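Local coordinates for 8-demethyl-8-aminoriboflavin-5'-phosphate synthase (Streptomyces davawensis JCM 4913, PDB 5MJI), which catalyses the replacement of the C-8 methyl group of FMN by an amino group from glutamate, a step in the biosynthesis of the antibiotic roseoflavin, at residues A[6-11]-A[85-90]; A[78-83]-A[120-125]; A[127-132]-A[144-149]. All coordinates share one frame; numbering follows the deposited sequence.

Contact 1 of 3, residues A[6-11]-A[85-90]. With 7O6 ([(2~{S},3~{R},4~{R})-5-[8-methanoyl-7-methyl-2,4-bis(oxidanylidene)-1~{H}-benzo[g]pteridin-10-ium-10-yl]-2,3,4-tris(oxidanyl)pentyl] dihydrogen phosphate), chain B.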
loop_
_atom_site.group_PDB
_atom_site.type_symbol
_atom_site.label_atom_id
_atom_site.label_comp_id
_atom_site.label_asym_id
_atom_site.label_seq_id
_atom_site.Cartn_x
_atom_site.Cartn_y
_atom_site.Cartn_z
ATOM N N LEU A 6 -7.498 -21.676 -13.142
ATOM C CA LEU A 6 -7.474 -20.697 -14.215
ATOM C C LEU A 6 -6.384 -19.678 -13.906
ATOM O O LEU A 6 -6.439 -19.003 -12.871
ATOM C CB LEU A 6 -8.835 -20.020 -14.357
ATOM C CG LEU A 6 -8.908 -18.888 -15.384
ATOM C CD1 LEU A 6 -8.759 -19.424 -16.809
ATOM C CD2 LEU A 6 -10.208 -18.128 -15.205
ATOM N N ILE A 7 -5.399 -19.569 -14.795
ATOM C CA ILE A 7 -4.283 -18.633 -14.639
ATOM C C ILE A 7 -4.441 -17.509 -15.653
ATOM O O ILE A 7 -4.467 -17.757 -16.864
ATOM C CB ILE A 7 -2.929 -19.324 -14.822
ATOM C CG1 ILE A 7 -2.856 -20.558 -13.927
ATOM C CG2 ILE A 7 -1.779 -18.324 -14.535
ATOM C CD1 ILE A 7 -1.612 -21.393 -14.166
ATOM N N LEU A 8 -4.528 -16.273 -15.158
ATOM C CA LEU A 8 -4.741 -15.098 -15.996
ATOM C C LEU A 8 -3.431 -14.326 -16.093
ATOM O O LEU A 8 -2.991 -13.718 -15.110
ATOM C CB LEU A 8 -5.838 -14.208 -15.421
ATOM C CG LEU A 8 -7.217 -14.841 -15.234
ATOM C CD1 LEU A 8 -8.207 -13.782 -14.775
ATOM C CD2 LEU A 8 -7.670 -15.493 -16.537
ATOM N N ASN A 9 -2.805 -14.363 -17.267
ATOM C CA ASN A 9 -1.646 -13.526 -17.556
ATOM C C ASN A 9 -2.154 -12.143 -17.962
ATOM O O ASN A 9 -2.795 -11.993 -19.006
ATOM C CB ASN A 9 -0.798 -14.157 -18.659
ATOM C CG ASN A 9 0.477 -13.374 -18.932
ATOM O OD1 ASN A 9 0.591 -12.215 -18.540
ATOM N ND2 ASN A 9 1.452 -14.012 -19.597
ATOM N N THR A 10 -1.875 -11.126 -17.142
ATOM C CA THR A 10 -2.398 -9.783 -17.373
ATOM C C THR A 10 -1.335 -8.831 -17.932
ATOM O O THR A 10 -1.413 -7.613 -17.739
ATOM C CB THR A 10 -3.024 -9.243 -16.089
ATOM O OG1 THR A 10 -2.032 -9.162 -15.056
ATOM C CG2 THR A 10 -4.178 -10.181 -15.622
ATOM N N THR A 11 -0.361 -9.375 -18.663
ATOM C CA THR A 11 0.578 -8.562 -19.423
ATOM C C THR A 11 -0.164 -7.615 -20.371
ATOM O O THR A 11 -1.270 -7.902 -20.836
ATOM C CB THR A 11 1.524 -9.466 -20.223
ATOM O OG1 THR A 11 2.487 -8.666 -20.916
ATOM C CG2 THR A 11 0.743 -10.292 -21.259
ATOM N N LEU A 85 -8.190 -19.593 -8.835
ATOM C CA LEU A 85 -7.857 -18.466 -9.694
ATOM C C LEU A 85 -6.443 -18.020 -9.363
ATOM O O LEU A 85 -6.139 -17.721 -8.201
ATOM C CB LEU A 85 -8.851 -17.316 -9.511
ATOM C CG LEU A 85 -8.578 -16.089 -10.391
ATOM C CD1 LEU A 85 -8.861 -16.384 -11.860
ATOM C CD2 LEU A 85 -9.389 -14.884 -9.921
ATOM N N VAL A 86 -5.579 -17.985 -10.367
ATOM C CA VAL A 86 -4.243 -17.416 -10.207
ATOM C C VAL A 86 -4.154 -16.180 -11.097
ATOM O O VAL A 86 -4.138 -16.283 -12.333
ATOM C CB VAL A 86 -3.124 -18.414 -10.550
ATOM C CG1 VAL A 86 -1.722 -17.747 -10.342
ATOM C CG2 VAL A 86 -3.238 -19.682 -9.718
ATOM N N ILE A 87 -4.069 -15.014 -10.478
ATOM C CA ILE A 87 -3.711 -13.808 -11.216
ATOM C C ILE A 87 -2.196 -13.833 -11.390
ATOM O O ILE A 87 -1.452 -13.901 -10.409
ATOM C CB ILE A 87 -4.164 -12.538 -10.479
ATOM C CG1 ILE A 87 -5.684 -12.537 -10.209
ATOM C CG2 ILE A 87 -3.703 -11.275 -11.215
ATOM C CD1 ILE A 87 -6.527 -12.695 -11.435
ATOM N N ALA A 88 -1.745 -13.807 -12.636
ATOM C CA ALA A 88 -0.330 -13.777 -12.980
ATOM C C ALA A 88 -0.073 -12.408 -13.611
ATOM O O ALA A 88 -0.313 -12.212 -14.805
ATOM C CB ALA A 88 0.027 -14.923 -13.927
ATOM N N THR A 89 0.405 -11.457 -12.809
ATOM C CA THR A 89 0.458 -10.077 -13.266
ATOM C C THR A 89 1.881 -9.536 -13.234
ATOM O O THR A 89 2.596 -9.727 -12.237
ATOM C CB THR A 89 -0.473 -9.147 -12.417
ATOM O OG1 THR A 89 -0.410 -7.811 -12.941
ATOM C CG2 THR A 89 -0.107 -9.149 -10.912
ATOM N N PRO A 90 2.330 -8.863 -14.291
ATOM C CA PRO A 90 3.491 -7.980 -14.140
ATOM C C PRO A 90 3.169 -6.878 -13.140
ATOM O O PRO A 90 2.013 -6.620 -12.799
ATOM C CB PRO A 90 3.702 -7.393 -15.542
ATOM C CG PRO A 90 2.760 -8.103 -16.460
ATOM C CD PRO A 90 1.701 -8.759 -15.622
HETATM C C6 7O6 B . 7.103 -1.383 -15.056
HETATM C C5 7O6 B . 8.634 -3.351 -15.113
HETATM C C4 7O6 B . 8.006 -4.773 -15.135
HETATM C C3 7O6 B . 7.491 -5.215 -16.497
HETATM C C2 7O6 B . 7.740 -6.706 -16.672
HETATM C C1 7O6 B . 6.864 -7.086 -17.849
HETATM O O1 7O6 B . 6.430 -9.174 -20.172
HETATM P P1 7O6 B . 5.535 -8.873 -19.058
HETATM O O2 7O6 B . 4.807 -10.108 -18.775
HETATM O O3 7O6 B . 4.582 -7.870 -19.517
HETATM O O4 7O6 B . 6.384 -8.382 -17.732
HETATM O O5 7O6 B . 7.363 -7.447 -15.547
HETATM O O6 7O6 B . 8.013 -4.538 -17.618
HETATM O O7 7O6 B . 6.910 -5.015 -14.278
HETATM N N1 7O6 B . 7.885 -2.342 -14.369
HETATM C C7 7O6 B . 7.002 -1.397 -16.442
HETATM C C8 7O6 B . 6.210 -0.444 -17.065
HETATM C C9 7O6 B . 6.104 -0.461 -18.594
HETATM C C10 7O6 B . 5.502 0.523 -16.368
HETATM C C11 7O6 B . 4.627 1.545 -17.117
HETATM C C12 7O6 B . 5.598 0.535 -14.986
HETATM C C13 7O6 B . 6.393 -0.416 -14.325
HETATM N N2 7O6 B . 6.443 -0.349 -12.969
HETATM C C14 7O6 B . 7.955 -2.260 -12.975
HETATM N N3 7O6 B . 8.727 -3.166 -12.351
HETATM C C15 7O6 B . 7.211 -1.263 -12.325
HETATM C C16 7O6 B . 7.275 -1.216 -10.827
HETATM O O8 7O6 B . 6.563 -0.271 -10.107
HETATM N N4 7O6 B . 8.065 -2.156 -10.151
HETATM C C17 7O6 B . 8.806 -3.130 -10.886
HETATM O O9 7O6 B . 9.608 -4.047 -10.230
HETATM O O10 7O6 B . 6.231 -1.501 -19.144
#
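Leu6 to Asn9 pair in parallel register with Leu85 to Ala88, the two strand axes 4.7 Å apart and 17° from parallel. These are strands 4-9 and 84-90, neighbours inside the five-stranded parallel sheet of a flavodoxin-like fold. Val86 N gives to Leu6 O, Leu8 N to Val86 O at 2.9 Å, and Ala88 N to Leu8 O. Thr10 N to Ala88 O carries the ladder one residue past strand 4-9. Strand 84-90 thus bonds to Leu6, Leu8 and Thr10, while Ile7 and Asn9 between them bond to the other side, to strand 38-43.

Side chains alternate between the two faces. On one face lie Leu6, Leu8, Leu85 and Ile87. Leu6 and Leu85 run side by side, pointing the same way. Leu8 CD1 rests against two methyls, 4.0 Å from Leu85 CD1 and 3.9 Å from Ile87 CD1. Leu8 and Leu85 meet at a slant. The other face carries Ile7, Val86, Asn9 and Ala88. Here Ile7 CG1 lies alongside Val86 CB, and Ile7 CG2 packs on Ala88 CB at 3.9 Å. Helix 20-34 covers this face, with Ile25 on Asn9 and Ala88.

Beyond the ladder the chain turns to the flavin phosphate. Asn9 OD1 accepts from Thr11 N at 3.0 Å, an Asx turn, and its ND2 gives to Gln22. Pro90 CG lies against Thr11 CA at 3.7 Å and also borders the phosphate. Thr11 belongs to the FMN site. With chi1 at -177° its OG1 is anti to the backbone N and turned toward the phosphate, where it gives a hydrogen bond of 2.6 Å to oxygen O3 of the bound 8-formyl flavin.

Contact 2 of 3, residues A[78-83]-A[120-125]; sequences KIREAD and FPLYNK
The C-terminal end of helix 72-81 meets the loop that leads into strand 126-132, and Lys125 carries most of the contact. Its NZ gives two hydrogen bonds to backbone carbonyls: to Arg80 O at 2.6 Å and to Ala82 O at 2.7 Å. Both approaches are from above the carbonyl planes, by 56° and 51°, rather than along lone pairs. The side chain runs extended as far as CE and then bends at chi4 (-63°), which turns NZ in between the two oxygens. The aliphatic part passes close to the same backbone, with CD 3.4 Å from Ala82 O.

Ala82 is the first residue to leave the helical conformation, so the ammonium group bonds to one carbonyl of the last helical turn and one just past it. Its charge would probably suit the negative end of the helix dipole. The contact joins the helix end to the starts of two neighbouring strands of the parallel sheet: 84-90 begins just after Asp83 and 126-132 just after Lys125. Asp83 also bonds through its backbone to Val126, and its OD2 accepts from Lys4 N.

The loop reaches Lys125 through two overlapping beta turns, Phe120 to Tyr123 and Leu122 to Lys125. Leu122 CD2 packs loosely on the helix, 4.4 Å from Ile79 CG2 and 4.3 Å from Arg80 CA, and Leu107 touches both Ile79 and Leu122.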
loop_
_atom_site.group_PDB
_atom_site.type_symbol
_atom_site.label_atom_id
_atom_site.label_comp_id
_atom_site.label_asym_id
_atom_site.label_seq_id
_atom_site.Cartn_x
_atom_site.Cartn_y
_atom_site.Cartn_z
ATOM N N LYS A 78 -15.464 -18.668 -17.181
ATOM C CA LYS A 78 -14.282 -19.437 -16.798
ATOM C C LYS A 78 -13.889 -19.171 -15.347
ATOM O O LYS A 78 -13.526 -20.099 -14.617
ATOM C CB LYS A 78 -13.115 -19.123 -17.732
ATOM C CG LYS A 78 -13.299 -19.727 -19.120
ATOM C CD LYS A 78 -12.102 -19.512 -20.011
ATOM C CE LYS A 78 -12.266 -20.296 -21.316
ATOM N NZ LYS A 78 -12.555 -21.745 -21.040
ATOM N N ILE A 79 -13.968 -17.912 -14.906
ATOM C CA ILE A 79 -13.656 -17.585 -13.516
ATOM C C ILE A 79 -14.637 -18.273 -12.578
ATOM O O ILE A 79 -14.246 -18.847 -11.556
ATOM C CB ILE A 79 -13.649 -16.056 -13.313
ATOM C CG1 ILE A 79 -12.513 -15.414 -14.130
ATOM C CG2 ILE A 79 -13.538 -15.707 -11.829
ATOM C CD1 ILE A 79 -12.616 -13.901 -14.236
ATOM N N ARG A 80 -15.922 -18.249 -12.924
ATOM C CA ARG A 80 -16.929 -18.893 -12.089
ATOM C C ARG A 80 -16.724 -20.397 -11.990
ATOM O O ARG A 80 -17.059 -20.997 -10.962
ATOM C CB ARG A 80 -18.323 -18.611 -12.640
ATOM C CG ARG A 80 -18.909 -17.272 -12.258
ATOM C CD ARG A 80 -20.224 -17.136 -13.000
ATOM N NE ARG A 80 -20.962 -15.922 -12.689
ATOM C CZ ARG A 80 -21.664 -15.244 -13.591
ATOM N NH1 ARG A 80 -22.328 -14.147 -13.236
ATOM N NH2 ARG A 80 -21.687 -15.664 -14.859
ATOM N N GLU A 81 -16.203 -21.032 -13.034
ATOM C CA GLU A 81 -16.052 -22.480 -12.980
ATOM C C GLU A 81 -14.707 -22.925 -12.420
ATOM O O GLU A 81 -14.579 -24.087 -12.020
ATOM C CB GLU A 81 -16.256 -23.104 -14.364
ATOM C CG GLU A 81 -15.217 -22.690 -15.374
ATOM C CD GLU A 81 -15.051 -23.676 -16.555
ATOM O OE1 GLU A 81 -14.302 -23.349 -17.506
ATOM O OE2 GLU A 81 -15.653 -24.776 -16.528
ATOM N N ALA A 82 -13.710 -22.042 -12.372
ATOM C CA ALA A 82 -12.395 -22.417 -11.866
ATOM C C ALA A 82 -12.417 -22.466 -10.338
ATOM O O ALA A 82 -12.942 -21.556 -9.686
ATOM C CB ALA A 82 -11.335 -21.428 -12.355
ATOM N N ASP A 83 -11.874 -23.546 -9.771
ATOM C CA ASP A 83 -11.771 -23.669 -8.324
ATOM C C ASP A 83 -10.585 -22.885 -7.777
ATOM O O ASP A 83 -10.592 -22.473 -6.608
ATOM C CB ASP A 83 -11.636 -25.142 -7.940
ATOM C CG ASP A 83 -12.699 -25.996 -8.597
ATOM O OD1 ASP A 83 -13.830 -26.013 -8.073
ATOM O OD2 ASP A 83 -12.413 -26.605 -9.659
ATOM N N PHE A 120 -21.583 -15.180 -1.353
ATOM C CA PHE A 120 -21.145 -14.529 -2.577
ATOM C C PHE A 120 -20.754 -15.592 -3.605
ATOM O O PHE A 120 -20.278 -16.671 -3.243
ATOM C CB PHE A 120 -19.969 -13.585 -2.290
ATOM C CG PHE A 120 -20.282 -12.508 -1.269
ATOM C CD1 PHE A 120 -21.535 -11.905 -1.230
ATOM C CD2 PHE A 120 -19.322 -12.104 -0.341
ATOM C CE1 PHE A 120 -21.826 -10.921 -0.284
ATOM C CE2 PHE A 120 -19.603 -11.113 0.607
ATOM C CZ PHE A 120 -20.858 -10.522 0.633
ATOM N N PRO A 121 -20.956 -15.327 -4.899
ATOM C CA PRO A 121 -20.824 -16.408 -5.895
ATOM C C PRO A 121 -19.430 -17.013 -6.012
ATOM O O PRO A 121 -19.311 -18.152 -6.484
ATOM C CB PRO A 121 -21.258 -15.738 -7.209
ATOM C CG PRO A 121 -21.185 -14.265 -6.941
ATOM C CD PRO A 121 -21.509 -14.100 -5.494
ATOM N N LEU A 122 -18.370 -16.323 -5.588
ATOM C CA LEU A 122 -17.031 -16.903 -5.696
ATOM C C LEU A 122 -16.567 -17.539 -4.389
ATOM O O LEU A 122 -15.378 -17.854 -4.241
ATOM C CB LEU A 122 -16.036 -15.846 -6.189
ATOM C CG LEU A 122 -16.431 -15.303 -7.575
ATOM C CD1 LEU A 122 -15.553 -14.167 -8.019
ATOM C CD2 LEU A 122 -16.440 -16.412 -8.633
ATOM N N TYR A 123 -17.485 -17.752 -3.452
ATOM C CA TYR A 123 -17.165 -18.466 -2.225
ATOM C C TYR A 123 -16.651 -19.865 -2.522
ATOM O O TYR A 123 -17.004 -20.483 -3.535
ATOM C CB TYR A 123 -18.393 -18.551 -1.317
ATOM C CG TYR A 123 -18.270 -17.658 -0.114
ATOM C CD1 TYR A 123 -18.152 -16.283 -0.274
ATOM C CD2 TYR A 123 -18.270 -18.182 1.187
ATOM C CE1 TYR A 123 -18.040 -15.440 0.813
ATOM C CE2 TYR A 123 -18.149 -17.337 2.294
ATOM C CZ TYR A 123 -18.026 -15.968 2.094
ATOM O OH TYR A 123 -17.920 -15.098 3.155
ATOM N N ASN A 124 -15.797 -20.350 -1.619
ATOM C CA ASN A 124 -15.195 -21.681 -1.640
ATOM C C ASN A 124 -14.142 -21.853 -2.722
ATOM O O ASN A 124 -13.650 -22.966 -2.914
ATOM C CB ASN A 124 -16.263 -22.772 -1.758
ATOM C CG ASN A 124 -17.257 -22.689 -0.625
ATOM O OD1 ASN A 124 -16.865 -22.698 0.538
ATOM N ND2 ASN A 124 -18.536 -22.528 -0.952
ATOM N N LYS A 125 -13.763 -20.784 -3.415
ATOM C CA LYS A 125 -12.646 -20.866 -4.340
ATOM C C LYS A 125 -11.351 -20.446 -3.638
ATOM O O LYS A 125 -11.354 -19.980 -2.496
ATOM C CB LYS A 125 -12.925 -20.021 -5.578
ATOM C CG LYS A 125 -14.233 -20.422 -6.298
ATOM C CD LYS A 125 -14.524 -19.487 -7.470
ATOM C CE LYS A 125 -15.737 -19.947 -8.276
ATOM N NZ LYS A 125 -15.518 -21.282 -8.917
#

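Contact 3 of 3, residues A[127-132]-A[144-149]; sequences AGLLMC and TVLNNL. With 7O6 ([(2~{S},3~{R},4~{R})-5-[8-methanoyl-7-methyl-2,4-bis(oxidanylidene)-1~{H}-benzo[g]pteridin-10-ium-10-yl]-2,3,4-tris(oxidanyl)pentyl] dihydrogen phosphate), chain B.
Strand 126-132 and helix 138-152 are the first two elements of a beta-alpha-beta unit that ends in strand 161-164. The contact is where the helix packs along the strand, on one face of the sheet. Its axis lies 9.3 Å from that of the strand, and the two run nearly antiparallel, at 159°.

The strand offers Ala127 and Leu129, two alternate residues on the same face. The helix answers with Val145, Leu146 and Leu149, and the contact is wholly apolar. Leu129 meets two helix residues. With CG anti to the carbonyl carbon (chi1 -82°) the branch lies over the helix; its two methyls then go to different residues. CD2 meets Val145 CG1 at 3.7 Å, and CD1 meets Leu146 CG at 3.9 Å. Leu129 and Leu146 come tip to tip. Ala127 CB touches Leu149 CD1 at 3.7 Å and Leu146 CD2 at 4.1 Å. Tyr154, in the loop after the helix, packs on both Ala127 and Leu149.

On the strand's other face Leu130 packs on Ile25 of helix 20-34, so the strand lies between two helical layers. At its C-terminal end Cys132, part of the FMN site, brings its O within 3.1 Å of ribityl oxygen O5 of the bound flavin. A strand buried between helices, with the cofactor at its C-terminal end, is the arrangement of flavodoxin-like alpha/beta folds.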
loop_
_atom_site.group_PDB
_atom_site.type_symbol
_atom_site.label_atom_id
_atom_site.label_comp_id
_atom_site.label_asym_id
_atom_site.label_seq_id
_atom_site.Cartn_x
_atom_site.Cartn_y
_atom_site.Cartn_z
ATOM N N ALA A 127 -7.382 -18.563 -4.208
ATOM C CA ALA A 127 -6.591 -17.656 -5.023
ATOM C C ALA A 127 -5.105 -17.834 -4.726
ATOM O O ALA A 127 -4.713 -18.106 -3.588
ATOM C CB ALA A 127 -7.026 -16.199 -4.794
ATOM N N GLY A 128 -4.295 -17.727 -5.780
ATOM C CA GLY A 128 -2.868 -17.520 -5.652
ATOM C C GLY A 128 -2.459 -16.401 -6.597
ATOM O O GLY A 128 -3.280 -15.883 -7.351
ATOM N N LEU A 129 -1.176 -16.050 -6.547
ATOM C CA LEU A 129 -0.645 -14.968 -7.362
ATOM C C LEU A 129 0.708 -15.340 -7.926
ATOM O O LEU A 129 1.551 -15.896 -7.223
ATOM C CB LEU A 129 -0.452 -13.689 -6.570
ATOM C CG LEU A 129 -1.577 -12.736 -6.289
ATOM C CD1 LEU A 129 -0.953 -11.550 -5.594
ATOM C CD2 LEU A 129 -2.266 -12.331 -7.569
ATOM N N LEU A 130 0.930 -14.969 -9.176
ATOM C CA LEU A 130 2.254 -14.964 -9.778
ATOM C C LEU A 130 2.534 -13.527 -10.172
ATOM O O LEU A 130 1.684 -12.883 -10.789
ATOM C CB LEU A 130 2.322 -15.885 -11.001
ATOM C CG LEU A 130 2.154 -17.385 -10.724
ATOM C CD1 LEU A 130 2.056 -18.165 -12.045
ATOM C CD2 LEU A 130 3.318 -17.904 -9.885
ATOM N N MET A 131 3.688 -13.005 -9.785
ATOM C CA MET A 131 3.998 -11.612 -10.074
ATOM C C MET A 131 5.410 -11.503 -10.625
ATOM O O MET A 131 6.307 -12.255 -10.231
ATOM C CB MET A 131 3.866 -10.721 -8.834
ATOM C CG MET A 131 2.439 -10.486 -8.350
ATOM S SD MET A 131 2.484 -9.752 -6.707
ATOM C CE MET A 131 3.116 -11.158 -5.785
ATOM N N CYS A 132 5.602 -10.562 -11.539
ATOM C CA CYS A 132 6.912 -10.336 -12.121
ATOM C C CYS A 132 7.162 -8.838 -12.184
ATOM O O CYS A 132 6.339 -8.106 -12.735
ATOM C CB CYS A 132 6.968 -10.944 -13.526
ATOM S SG CYS A 132 8.594 -11.158 -14.069
ATOM N N THR A 144 -2.716 -6.021 -1.997
ATOM C CA THR A 144 -3.866 -5.345 -2.588
ATOM C C THR A 144 -4.761 -6.330 -3.327
ATOM O O THR A 144 -5.977 -6.367 -3.103
ATOM C CB THR A 144 -3.382 -4.223 -3.520
ATOM O OG1 THR A 144 -2.567 -3.316 -2.770
ATOM C CG2 THR A 144 -4.569 -3.444 -4.141
ATOM N N VAL A 145 -4.172 -7.169 -4.183
ATOM C CA VAL A 145 -4.970 -8.088 -4.994
ATOM C C VAL A 145 -5.614 -9.156 -4.121
ATOM O O VAL A 145 -6.817 -9.417 -4.230
ATOM C CB VAL A 145 -4.106 -8.704 -6.111
ATOM C CG1 VAL A 145 -4.889 -9.788 -6.877
ATOM C CG2 VAL A 145 -3.625 -7.594 -7.058
ATOM N N LEU A 146 -4.832 -9.783 -3.233
ATOM C CA LEU A 146 -5.389 -10.861 -2.420
ATOM C C LEU A 146 -6.424 -10.346 -1.427
ATOM O O LEU A 146 -7.402 -11.050 -1.148
ATOM C CB LEU A 146 -4.281 -11.615 -1.692
ATOM C CG LEU A 146 -3.424 -12.450 -2.664
ATOM C CD1 LEU A 146 -2.206 -13.019 -1.959
ATOM C CD2 LEU A 146 -4.237 -13.575 -3.310
ATOM N N ASN A 147 -6.242 -9.136 -0.891
ATOM C CA ASN A 147 -7.292 -8.558 -0.055
ATOM C C ASN A 147 -8.590 -8.421 -0.850
ATOM O O ASN A 147 -9.667 -8.806 -0.382
ATOM C CB ASN A 147 -6.866 -7.196 0.502
ATOM C CG ASN A 147 -7.986 -6.527 1.307
ATOM O OD1 ASN A 147 -8.603 -5.563 0.851
ATOM N ND2 ASN A 147 -8.273 -7.064 2.480
ATOM N N ASN A 148 -8.497 -7.885 -2.067
ATOM C CA ASN A 148 -9.696 -7.719 -2.882
ATOM C C ASN A 148 -10.328 -9.064 -3.253
ATOM O O ASN A 148 -11.554 -9.199 -3.226
ATOM C CB ASN A 148 -9.376 -6.926 -4.139
ATOM C CG ASN A 148 -10.615 -6.664 -4.957
ATOM O OD1 ASN A 148 -10.907 -7.398 -5.903
ATOM N ND2 ASN A 148 -11.382 -5.644 -4.570
ATOM N N LEU A 149 -9.518 -10.073 -3.600
ATOM C CA LEU A 149 -10.104 -11.372 -3.920
ATOM C C LEU A 149 -10.718 -12.026 -2.681
ATOM O O LEU A 149 -11.744 -12.706 -2.784
ATOM C CB LEU A 149 -9.056 -12.291 -4.560
ATOM C CG LEU A 149 -8.536 -11.915 -5.961
ATOM C CD1 LEU A 149 -7.432 -12.860 -6.417
ATOM C CD2 LEU A 149 -9.670 -11.881 -7.009
HETATM C C6 7O6 B . 7.103 -1.383 -15.056
HETATM C C5 7O6 B . 8.634 -3.351 -15.113
HETATM C C4 7O6 B . 8.006 -4.773 -15.135
HETATM C C3 7O6 B . 7.491 -5.215 -16.497
HETATM C C2 7O6 B . 7.740 -6.706 -16.672
HETATM C C1 7O6 B . 6.864 -7.086 -17.849
HETATM O O1 7O6 B . 6.430 -9.174 -20.172
HETATM P P1 7O6 B . 5.535 -8.873 -19.058
HETATM O O2 7O6 B . 4.807 -10.108 -18.775
HETATM O O3 7O6 B . 4.582 -7.870 -19.517
HETATM O O4 7O6 B . 6.384 -8.382 -17.732
HETATM O O5 7O6 B . 7.363 -7.447 -15.547
HETATM O O6 7O6 B . 8.013 -4.538 -17.618
HETATM O O7 7O6 B . 6.910 -5.015 -14.278
HETATM N N1 7O6 B . 7.885 -2.342 -14.369
HETATM C C7 7O6 B . 7.002 -1.397 -16.442
HETATM C C8 7O6 B . 6.210 -0.444 -17.065
HETATM C C9 7O6 B . 6.104 -0.461 -18.594
HETATM C C10 7O6 B . 5.502 0.523 -16.368
HETATM C C11 7O6 B . 4.627 1.545 -17.117
HETATM C C12 7O6 B . 5.598 0.535 -14.986
HETATM C C13 7O6 B . 6.393 -0.416 -14.325
HETATM N N2 7O6 B . 6.443 -0.349 -12.969
HETATM C C14 7O6 B . 7.955 -2.260 -12.975
HETATM N N3 7O6 B . 8.727 -3.166 -12.351
HETATM C C15 7O6 B . 7.211 -1.263 -12.325
HETATM C C16 7O6 B . 7.275 -1.216 -10.827
HETATM O O8 7O6 B . 6.563 -0.271 -10.107
HETATM N N4 7O6 B . 8.065 -2.156 -10.151
HETATM C C17 7O6 B . 8.806 -3.130 -10.886
HETATM O O9 7O6 B . 9.608 -4.047 -10.230
HETATM O O10 7O6 B . 6.231 -1.501 -19.144
#

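Overall arrangement
Contacts 1 and 3 share the parallel sheet, their centres 9 Å apart. Strand 84-90 joins strand 126-132 through two probable hydrogen bonds, Thr89 N to Leu130 O at 2.8 Å and Leu130 N to Ile87 O at 2.9 Å. Both contacts end at the same flavin: contact 1 meets its phosphate, and contact 3 comes near its ribityl chain. Contact 2 lies toward the opposite end of these strands, about 15 Å from each of the others between centres. It touches contact 1 through Leu6, whose CB is 3.5 Å from Ala82 CB. One residue, Val126, separates its second segment from the strand of contact 3, and the two contacts do not otherwise touch.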